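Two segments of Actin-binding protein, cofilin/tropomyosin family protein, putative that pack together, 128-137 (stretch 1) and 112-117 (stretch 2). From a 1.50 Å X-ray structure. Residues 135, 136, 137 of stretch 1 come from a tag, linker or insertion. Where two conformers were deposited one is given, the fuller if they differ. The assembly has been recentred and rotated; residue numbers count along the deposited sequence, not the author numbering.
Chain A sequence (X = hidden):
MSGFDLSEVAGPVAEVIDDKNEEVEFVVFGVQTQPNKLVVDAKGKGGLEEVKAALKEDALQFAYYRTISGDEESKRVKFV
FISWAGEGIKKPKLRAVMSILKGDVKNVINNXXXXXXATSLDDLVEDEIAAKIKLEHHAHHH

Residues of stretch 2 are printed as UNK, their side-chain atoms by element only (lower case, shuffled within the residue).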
# COMPACT_ATOMS: atom_id res chain seq x y z
N GLU A 128 -9.04 -11.25 7.30
CA GLU A 128 -9.67 -10.01 7.74
C GLU A 128 -9.84 -9.04 6.59
O GLU A 128 -10.87 -8.47 6.43
CB GLU A 128 -8.86 -9.37 8.86
CG GLU A 128 -8.72 -10.21 10.12
CD GLU A 128 -7.82 -9.58 11.17
OE1 GLU A 128 -7.37 -8.49 10.96
OE2 GLU A 128 -7.57 -10.18 12.20
N ILE A 129 -8.80 -8.90 5.78
CA ILE A 129 -8.89 -7.97 4.65
C ILE A 129 -9.88 -8.54 3.62
O ILE A 129 -10.73 -7.83 3.05
CB ILE A 129 -7.49 -7.86 4.08
CG1 ILE A 129 -6.63 -7.12 5.01
CG2 ILE A 129 -7.55 -7.18 2.68
CD1 ILE A 129 -5.15 -7.12 4.74
N ALA A 130 -9.92 -9.84 3.28
CA ALA A 130 -10.86 -10.46 2.41
C ALA A 130 -12.27 -10.24 2.87
O ALA A 130 -13.11 -9.93 2.05
CB ALA A 130 -10.53 -11.96 2.28
N ALA A 131 -12.52 -10.35 4.19
CA ALA A 131 -13.90 -10.13 4.68
C ALA A 131 -14.28 -8.63 4.51
O ALA A 131 -15.40 -8.37 4.13
CB ALA A 131 -13.94 -10.56 6.12
N LYS A 132 -13.35 -7.75 4.75
CA LYS A 132 -13.58 -6.27 4.59
C LYS A 132 -13.90 -5.95 3.18
O LYS A 132 -14.82 -5.15 2.91
CB LYS A 132 -12.49 -5.47 5.18
CG LYS A 132 -12.70 -3.95 5.19
CD LYS A 132 -11.34 -3.31 5.54
CE LYS A 132 -11.42 -1.78 5.40
NZ LYS A 132 -12.15 -1.17 6.58
N ILE A 133 -13.18 -6.52 2.22
CA ILE A 133 -13.45 -6.36 0.79
C ILE A 133 -14.84 -6.86 0.43
O ILE A 133 -15.56 -6.17 -0.32
CB ILE A 133 -12.36 -7.06 -0.04
CG1 ILE A 133 -11.06 -6.29 0.00
CG2 ILE A 133 -12.72 -7.15 -1.56
CD1 ILE A 133 -9.90 -7.06 -0.54
N LYS A 134 -15.21 -8.00 0.94
CA LYS A 134 -16.49 -8.69 0.62
C LYS A 134 -17.62 -7.71 1.14
O LYS A 134 -18.61 -7.42 0.42
CB LYS A 134 -16.50 -10.14 1.10
CG LYS A 134 -17.80 -10.96 0.98
CD LYS A 134 -17.54 -12.43 1.29
CE LYS A 134 -18.67 -13.36 0.79
NZ LYS A 134 -18.44 -14.82 1.11
N LEU A 135 -17.40 -7.13 2.32
CA LEU A 135 -18.30 -6.11 2.87
C LEU A 135 -18.39 -4.85 2.03
O LEU A 135 -19.52 -4.35 1.82
CB LEU A 135 -17.88 -5.79 4.33
CG LEU A 135 -19.01 -5.39 5.30
CD1 LEU A 135 -20.08 -6.48 5.39
CD2 LEU A 135 -18.44 -5.09 6.68
N GLU A 136 -17.28 -4.24 1.63
CA GLU A 136 -17.36 -3.01 0.84
C GLU A 136 -17.99 -3.34 -0.54
O GLU A 136 -18.67 -2.48 -1.11
CB GLU A 136 -16.00 -2.28 0.68
CG GLU A 136 -15.19 -1.97 1.93
CD GLU A 136 -15.98 -1.60 3.17
OE1 GLU A 136 -17.14 -1.13 3.05
OE2 GLU A 136 -15.41 -1.77 4.26
N HIS A 137 -17.83 -4.58 -1.03
CA HIS A 137 -18.39 -4.97 -2.33
C HIS A 137 -19.94 -4.87 -2.29
O HIS A 137 -20.55 -4.39 -3.25
CB HIS A 137 -17.99 -6.39 -2.73
CG HIS A 137 -18.46 -6.78 -4.10
ND1 HIS A 137 -18.09 -6.11 -5.24
CD2 HIS A 137 -19.28 -7.79 -4.50
CE1 HIS A 137 -18.64 -6.70 -6.30
NE2 HIS A 137 -19.37 -7.72 -5.87
N UNK A 112 -8.55 2.30 -5.14
CA UNK A 112 -8.46 1.24 -4.14
C UNK A 112 -9.80 0.91 -3.51
O UNK A 112 -10.67 1.83 -3.37
c UNK A 112 -8.24 5.20 -1.03
c UNK A 112 -7.08 3.95 -2.73
c UNK A 112 -7.65 2.82 -2.32
c UNK A 112 -8.88 4.06 -0.63
c UNK A 112 -7.36 5.20 -2.10
c UNK A 112 -7.41 1.54 -3.04
c UNK A 112 -8.57 2.85 -1.26
N UNK A 113 -10.03 -0.31 -3.20
CA UNK A 113 -11.23 -0.78 -2.58
C UNK A 113 -11.23 -0.77 -1.12
O UNK A 113 -12.30 -0.66 -0.51
c UNK A 113 -11.52 -2.17 -3.10
n UNK A 113 -12.60 -2.00 -6.57
n UNK A 113 -10.78 -2.34 -5.48
c UNK A 113 -12.92 -1.95 -5.25
c UNK A 113 -11.28 -2.19 -6.69
c UNK A 113 -11.78 -2.18 -4.55
N UNK A 114 -10.06 -0.84 -0.46
CA UNK A 114 -9.92 -0.75 0.92
C UNK A 114 -8.64 -0.02 1.24
O UNK A 114 -7.62 -0.08 0.50
c UNK A 114 -8.71 -4.07 2.27
c UNK A 114 -11.35 -2.74 1.58
c UNK A 114 -9.97 -2.01 1.68
c UNK A 114 -8.91 -2.95 1.26
N UNK A 115 -8.62 0.74 2.33
CA UNK A 115 -7.49 1.42 2.89
C UNK A 115 -7.29 0.98 4.32
O UNK A 115 -8.28 0.90 5.10
c UNK A 115 -7.71 2.96 2.90
o UNK A 115 -7.77 5.72 2.98
c UNK A 115 -6.80 5.23 3.65
o UNK A 115 -5.93 5.85 4.26
c UNK A 115 -6.69 3.69 3.70
N UNK A 116 -6.08 0.63 4.69
CA UNK A 116 -5.73 0.15 6.02
C UNK A 116 -4.55 0.92 6.51
O UNK A 116 -3.56 1.17 5.76
c UNK A 116 -5.75 -3.50 4.66
c UNK A 116 -5.33 -1.32 6.04
c UNK A 116 -6.32 -2.23 5.31
c UNK A 116 -7.49 -2.37 6.22
N UNK A 117 -4.52 1.34 7.76
CA UNK A 117 -3.38 1.83 8.38
C UNK A 117 -2.85 0.78 9.40
O UNK A 117 -3.65 0.30 10.28
c UNK A 117 -0.37 4.53 9.94
c UNK A 117 -3.63 3.16 9.18
n UNK A 117 -1.30 4.15 9.13
c UNK A 117 -2.42 3.71 9.81
c UNK A 117 -2.07 3.81 11.12
n UNK A 117 -0.82 4.33 11.17

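Position 112 carries seven side-chain carbons, one followed by a ring of six, with no hetero atom. That is a phenylalanine, Phe-112. It lies in the loop before the strand, and its ring is out of reach of the helix, so its identity must be read from its atoms alone.

Position 113 has one carbon leading to a five-membered ring of three carbons and two nitrogens, the imidazole of a histidine. The CA-to-CB bond of His-113 points toward the helix, but its nearest side-chain approach is CB of His-113 to CG1 of Ile-133, 5.2 Å. The backbone comes nearer: His-113 O lies 4.0 Å from CG of Glu-136, a residue of the expression tag. The ring's ND1 is hydrogen-bonded elsewhere in the structure.

At position 114 the strand begins. Four carbons fork at the first, one arm being two carbons long, which defines isoleucine. Ile-114 is buried and points toward the helix. Its CD1 reaches CG2 of Ile-129 at 3.3 Å, a tight apolar contact, while its CG2 lies 3.9 Å from CG1 of Ile-133. The same CG2 is 3.9 Å from CE of Lys-132 and 3.9 Å from CG of Glu-136. A beta-branched side chain suits both an extended backbone and this place, since CD1 reaches Ile-129, CG2 reaches Lys-132 and Glu-136, and both arms lie against Ile-133.

Position 115 shows three carbons in a row, the third bearing two oxygens: a glutamate. CA-to-CB points away from the helix, as strand alternation predicts, and the carboxylate of Glu-115 has a hydrogen bond elsewhere through OE1. Toward the helix it offers its backbone, with Glu-115 O 4.1 Å from CE of Lys-132.

Position 116 again has four carbons, now forked at the second, so it is a leucine. Leu-116 points back toward the helix; its CD1 meets CD1 of Ile-129 at 3.7 Å, and its CD2 lies 4.0 Å from CD of Lys-132. The later fork carries its methyl groups farther from the strand backbone.

Position 117 repeats the imidazole pattern, one carbon and a ring with two nitrogens. His-117 is exposed and out of reach of the helix, where a polar ring is readily tolerated.

The contact is apolar, with no hydrogen bond between the stretches. Ile-114 meets both Ile-129 and Ile-133, one turn apart on the helix, while Leu-116, two residues along the same strand face, meets Ile-129 and the aliphatic part of Lys-132. The helix satisfies its own backbone, as in Ile-133 N to Ile-129 O at 2.9 Å, so that on the helix side the contact is made by side chains.

Stretch 2 112-117: FHIELH
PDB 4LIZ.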